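Local atomic coordinates of DNA topoisomerase 2-associated protein PAT1 (Saccharomyces cerevisiae, PDB entry 5LMG), a protein that activates mRNA decapping and represses translation, its C-terminal domain directly binding the decapping enzyme Dcp2 and the 5'-3' exonuclease Xrn1. Residues 194-204 with 242-253. The protein carries 2 engineered substitutions. Residues are numbered along the deposited sequence; the frame is centred on the assembly and turned at random.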
loop_
_atom_site.group_PDB
_atom_site.type_symbol
_atom_site.label_atom_id
_atom_site.label_comp_id
_atom_site.label_asym_id
_atom_site.label_seq_id
_atom_site.Cartn_x
_atom_site.Cartn_y
_atom_site.Cartn_z
ATOM N N VAL A 194 0.570 2.860 -13.962
ATOM C CA VAL A 194 -0.233 2.731 -12.736
ATOM C C VAL A 194 -0.629 1.266 -12.476
ATOM O O VAL A 194 -0.494 0.804 -11.341
ATOM C CB VAL A 194 -1.445 3.714 -12.696
ATOM C CG1 VAL A 194 -2.155 3.673 -11.345
ATOM C CG2 VAL A 194 -1.007 5.144 -13.007
ATOM N N SER A 195 -1.050 0.526 -13.525
ATOM C CA SER A 195 -1.412 -0.888 -13.391
ATOM C C SER A 195 -0.236 -1.735 -12.851
ATOM O O SER A 195 -0.466 -2.602 -12.006
ATOM C CB SER A 195 -1.935 -1.450 -14.707
ATOM O OG SER A 195 -2.261 -2.820 -14.547
ATOM N N PHE A 196 1.016 -1.467 -13.310
ATOM C CA PHE A 196 2.190 -2.149 -12.770
ATOM C C PHE A 196 2.327 -1.860 -11.263
ATOM O O PHE A 196 2.547 -2.796 -10.500
ATOM C CB PHE A 196 3.500 -1.801 -13.521
ATOM C CG PHE A 196 4.740 -2.328 -12.807
ATOM C CD1 PHE A 196 5.021 -3.693 -12.777
ATOM C CD2 PHE A 196 5.586 -1.465 -12.113
ATOM C CE1 PHE A 196 6.136 -4.184 -12.079
ATOM C CE2 PHE A 196 6.708 -1.955 -11.426
ATOM C CZ PHE A 196 6.975 -3.313 -11.412
ATOM N N LEU A 197 2.141 -0.584 -10.835
ATOM C CA LEU A 197 2.233 -0.178 -9.417
ATOM C C LEU A 197 1.249 -0.938 -8.513
ATOM O O LEU A 197 1.587 -1.262 -7.366
ATOM C CB LEU A 197 2.054 1.344 -9.231
ATOM C CG LEU A 197 3.112 2.280 -9.833
ATOM C CD1 LEU A 197 2.828 3.719 -9.425
ATOM C CD2 LEU A 197 4.556 1.881 -9.420
ATOM N N THR A 198 0.060 -1.269 -9.053
ATOM C CA THR A 198 -0.980 -2.013 -8.331
ATOM C C THR A 198 -0.674 -3.523 -8.169
ATOM O O THR A 198 -1.375 -4.186 -7.408
ATOM C CB THR A 198 -2.359 -1.779 -8.948
ATOM O OG1 THR A 198 -2.441 -2.449 -10.200
ATOM C CG2 THR A 198 -2.734 -0.291 -9.036
ATOM N N THR A 199 0.348 -4.059 -8.880
ATOM C CA THR A 199 0.780 -5.470 -8.740
ATOM C C THR A 199 1.752 -5.591 -7.532
ATOM O O THR A 199 2.141 -6.695 -7.139
ATOM C CB THR A 199 1.396 -6.039 -10.035
ATOM O OG1 THR A 199 2.679 -5.463 -10.263
ATOM C CG2 THR A 199 0.481 -5.913 -11.263
ATOM N N SER A 200 2.121 -4.439 -6.949
ATOM C CA SER A 200 3.015 -4.332 -5.800
ATOM C C SER A 200 2.244 -3.932 -4.545
ATOM O O SER A 200 1.444 -2.992 -4.584
ATOM C CB SER A 200 4.132 -3.330 -6.104
ATOM O OG SER A 200 4.661 -2.689 -4.956
ATOM N N LYS A 201 2.520 -4.622 -3.420
ATOM C CA LYS A 201 1.912 -4.324 -2.124
ATOM C C LYS A 201 2.207 -2.864 -1.690
ATOM O O LYS A 201 1.289 -2.168 -1.271
ATOM C CB LYS A 201 2.345 -5.337 -1.054
ATOM C CG LYS A 201 1.596 -5.202 0.267
ATOM C CD LYS A 201 2.105 -6.195 1.296
ATOM C CE LYS A 201 1.099 -6.439 2.386
ATOM N NZ LYS A 201 1.550 -7.499 3.323
ATOM N N ILE A 202 3.466 -2.406 -1.848
ATOM C CA ILE A 202 3.922 -1.037 -1.530
ATOM C C ILE A 202 3.238 -0.023 -2.451
ATOM O O ILE A 202 2.734 0.991 -1.970
ATOM C CB ILE A 202 5.481 -0.897 -1.556
ATOM C CG1 ILE A 202 6.196 -1.947 -0.642
ATOM C CG2 ILE A 202 5.950 0.552 -1.240
ATOM C CD1 ILE A 202 5.813 -1.941 0.890
ATOM N N GLY A 203 3.244 -0.310 -3.756
ATOM C CA GLY A 203 2.608 0.519 -4.777
ATOM C C GLY A 203 1.143 0.742 -4.484
ATOM O O GLY A 203 0.698 1.893 -4.416
ATOM N N LEU A 204 0.409 -0.364 -4.216
ATOM C CA LEU A 204 -1.015 -0.322 -3.894
ATOM C C LEU A 204 -1.303 0.487 -2.632
ATOM O O LEU A 204 -2.208 1.325 -2.650
ATOM C CB LEU A 204 -1.628 -1.727 -3.804
ATOM C CG LEU A 204 -3.151 -1.790 -3.977
ATOM C CD1 LEU A 204 -3.565 -1.519 -5.441
ATOM C CD2 LEU A 204 -3.692 -3.135 -3.528
ATOM N N LEU A 242 -6.864 8.738 -12.904
ATOM C CA LEU A 242 -6.383 7.544 -12.208
ATOM C C LEU A 242 -7.249 6.336 -12.583
ATOM O O LEU A 242 -6.713 5.258 -12.851
ATOM C CB LEU A 242 -6.428 7.751 -10.683
ATOM C CG LEU A 242 -5.948 6.571 -9.839
ATOM C CD1 LEU A 242 -4.431 6.428 -9.914
ATOM C CD2 LEU A 242 -6.395 6.722 -8.403
ATOM N N PHE A 243 -8.590 6.523 -12.591
ATOM C CA PHE A 243 -9.545 5.465 -12.924
ATOM C C PHE A 243 -9.298 4.919 -14.342
ATOM O O PHE A 243 -9.315 3.702 -14.528
ATOM C CB PHE A 243 -10.999 5.946 -12.749
ATOM C CG PHE A 243 -12.002 4.818 -12.725
ATOM C CD1 PHE A 243 -12.564 4.335 -13.907
ATOM C CD2 PHE A 243 -12.389 4.237 -11.522
ATOM C CE1 PHE A 243 -13.478 3.272 -13.886
ATOM C CE2 PHE A 243 -13.308 3.178 -11.500
ATOM C CZ PHE A 243 -13.849 2.710 -12.683
ATOM N N THR A 244 -9.012 5.818 -15.305
ATOM C CA THR A 244 -8.699 5.501 -16.707
ATOM C C THR A 244 -7.483 4.562 -16.811
ATOM O O THR A 244 -7.540 3.597 -17.574
ATOM C CB THR A 244 -8.512 6.801 -17.523
ATOM O OG1 THR A 244 -9.678 7.601 -17.390
ATOM C CG2 THR A 244 -8.261 6.552 -19.007
ATOM N N SER A 245 -6.404 4.830 -16.039
ATOM C CA SER A 245 -5.197 4.000 -16.058
ATOM C C SER A 245 -5.398 2.583 -15.475
ATOM O O SER A 245 -4.605 1.700 -15.787
ATOM C CB SER A 245 -4.029 4.708 -15.372
ATOM O OG SER A 245 -4.277 4.921 -13.992
ATOM N N LEU A 246 -6.467 2.372 -14.667
ATOM C CA LEU A 246 -6.800 1.100 -14.014
ATOM C C LEU A 246 -7.902 0.298 -14.675
ATOM O O LEU A 246 -7.954 -0.925 -14.485
ATOM C CB LEU A 246 -7.187 1.338 -12.543
ATOM C CG LEU A 246 -6.080 1.835 -11.621
ATOM C CD1 LEU A 246 -6.645 2.239 -10.266
ATOM C CD2 LEU A 246 -4.987 0.800 -11.483
ATOM N N GLU A 247 -8.804 0.971 -15.423
ATOM C CA GLU A 247 -9.951 0.339 -16.066
ATOM C C GLU A 247 -9.548 -0.855 -16.916
ATOM O O GLU A 247 -8.553 -0.777 -17.639
ATOM C CB GLU A 247 -10.740 1.376 -16.879
ATOM C CG GLU A 247 -12.166 0.952 -17.151
ATOM C CD GLU A 247 -12.981 2.012 -17.866
ATOM O OE1 GLU A 247 -12.378 2.976 -18.392
ATOM O OE2 GLU A 247 -14.221 1.860 -17.932
ATOM N N SER A 248 -10.298 -1.972 -16.777
ATOM C CA SER A 248 -10.082 -3.298 -17.405
ATOM C C SER A 248 -8.884 -4.094 -16.791
ATOM O O SER A 248 -8.653 -5.243 -17.188
ATOM C CB SER A 248 -9.971 -3.206 -18.928
ATOM O OG SER A 248 -8.648 -2.887 -19.328
ATOM N N LYS A 249 -8.143 -3.495 -15.818
ATOM C CA LYS A 249 -6.980 -4.103 -15.156
ATOM C C LYS A 249 -7.123 -4.202 -13.613
ATOM O O LYS A 249 -6.169 -4.613 -12.952
ATOM C CB LYS A 249 -5.692 -3.334 -15.536
ATOM C CG LYS A 249 -5.339 -3.408 -17.027
ATOM C CD LYS A 249 -4.393 -2.299 -17.481
ATOM C CE LYS A 249 -5.106 -1.017 -17.853
ATOM N NZ LYS A 249 -4.174 -0.003 -18.414
ATOM N N ILE A 250 -8.309 -3.842 -13.048
ATOM C CA ILE A 250 -8.597 -3.845 -11.601
ATOM C C ILE A 250 -8.347 -5.234 -10.946
ATOM O O ILE A 250 -7.792 -5.288 -9.845
ATOM C CB ILE A 250 -10.013 -3.268 -11.268
ATOM C CG1 ILE A 250 -10.109 -1.775 -11.689
ATOM C CG2 ILE A 250 -10.356 -3.412 -9.767
ATOM C CD1 ILE A 250 -11.589 -1.196 -11.856
ATOM N N GLN A 251 -8.710 -6.337 -11.628
ATOM C CA GLN A 251 -8.507 -7.706 -11.133
ATOM C C GLN A 251 -7.005 -8.047 -10.887
ATOM O O GLN A 251 -6.700 -8.850 -9.996
ATOM C CB GLN A 251 -9.200 -8.722 -12.074
ATOM C CG GLN A 251 -8.641 -10.157 -12.088
ATOM C CD GLN A 251 -8.975 -10.957 -10.848
ATOM O OE1 GLN A 251 -10.148 -11.164 -10.503
ATOM N NE2 GLN A 251 -7.950 -11.491 -10.195
ATOM N N LEU A 252 -6.083 -7.382 -11.624
ATOM C CA LEU A 252 -4.630 -7.610 -11.515
ATOM C C LEU A 252 -4.028 -7.209 -10.148
ATOM O O LEU A 252 -2.878 -7.540 -9.862
ATOM C CB LEU A 252 -3.868 -6.943 -12.673
ATOM C CG LEU A 252 -4.261 -7.352 -14.106
ATOM C CD1 LEU A 252 -3.396 -6.616 -15.121
ATOM C CD2 LEU A 252 -4.149 -8.876 -14.324
ATOM N N ILE A 253 -4.809 -6.531 -9.298
ATOM C CA ILE A 253 -4.385 -6.169 -7.947
ATOM C C ILE A 253 -4.354 -7.426 -7.033
ATOM O O ILE A 253 -3.666 -7.412 -6.014
ATOM C CB ILE A 253 -5.205 -4.989 -7.352
ATOM C CG1 ILE A 253 -6.629 -5.426 -6.924
ATOM C CG2 ILE A 253 -5.229 -3.766 -8.298
ATOM C CD1 ILE A 253 -7.468 -4.330 -6.259
HETATM O O HOH W 1 -4.096 -2.950 -12.408
HETATM O O HOH W 2 -1.717 1.788 -16.130
HETATM O O HOH W 3 -1.524 -5.934 -5.312
#
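Ser195, Val194 and Ile253 carry this contact, and no direct hydrogen bond joins 194-204 to 242-253: van der Waals packing and three bridging waters hold them together. Ser195 lies against the aliphatic part of Lys249, its OG 3.6 Å from Lys249 CB. With OG anti to the backbone N (chi1 179°), the hydroxyl also reaches a water that donates to both Thr198 OG1 and Lys249 O. A second water accepts from Ser195 N and donates a hydrogen bond to Ser245 O, the same carbonyl that Lys249 NZ approaches from above its plane at 3.2 Å.

The preceding residue, Val194, spreads its branches over Ser245 and Leu242. Ser245 OG comes within 3.3 Å of Val194 CB, a van der Waals contact; the hydroxyl itself donates to Leu242 O. Val194 CG1 meets Leu242 CD1 at 3.8 Å, the two side chains crossing nearly at right angles.

At the other end Ile253 brings its CG2 methyl to Thr198 CB, 3.6 Å away, and to Leu204 CD1. The Thr198 hydroxyl is turned back to Ser195 O (chi1 72°), which sends CG2 the other way, to Leu246 CD2 at 3.5 Å. A third water donates to Thr198 O and Ile253 O, bridging the two carbonyls.

The contact thus joins the turn between helices 194-197 and 201-216 to the turn and 3-10 segment that follow helix 234-246, in this largely helical, TPR-clan domain. Helix 275-286 packs on Ile253 and Leu204 through Phe280, helix 290-322 backs Phe243 and Ile250, and helix 136-141 lies against Phe196 and Ile202.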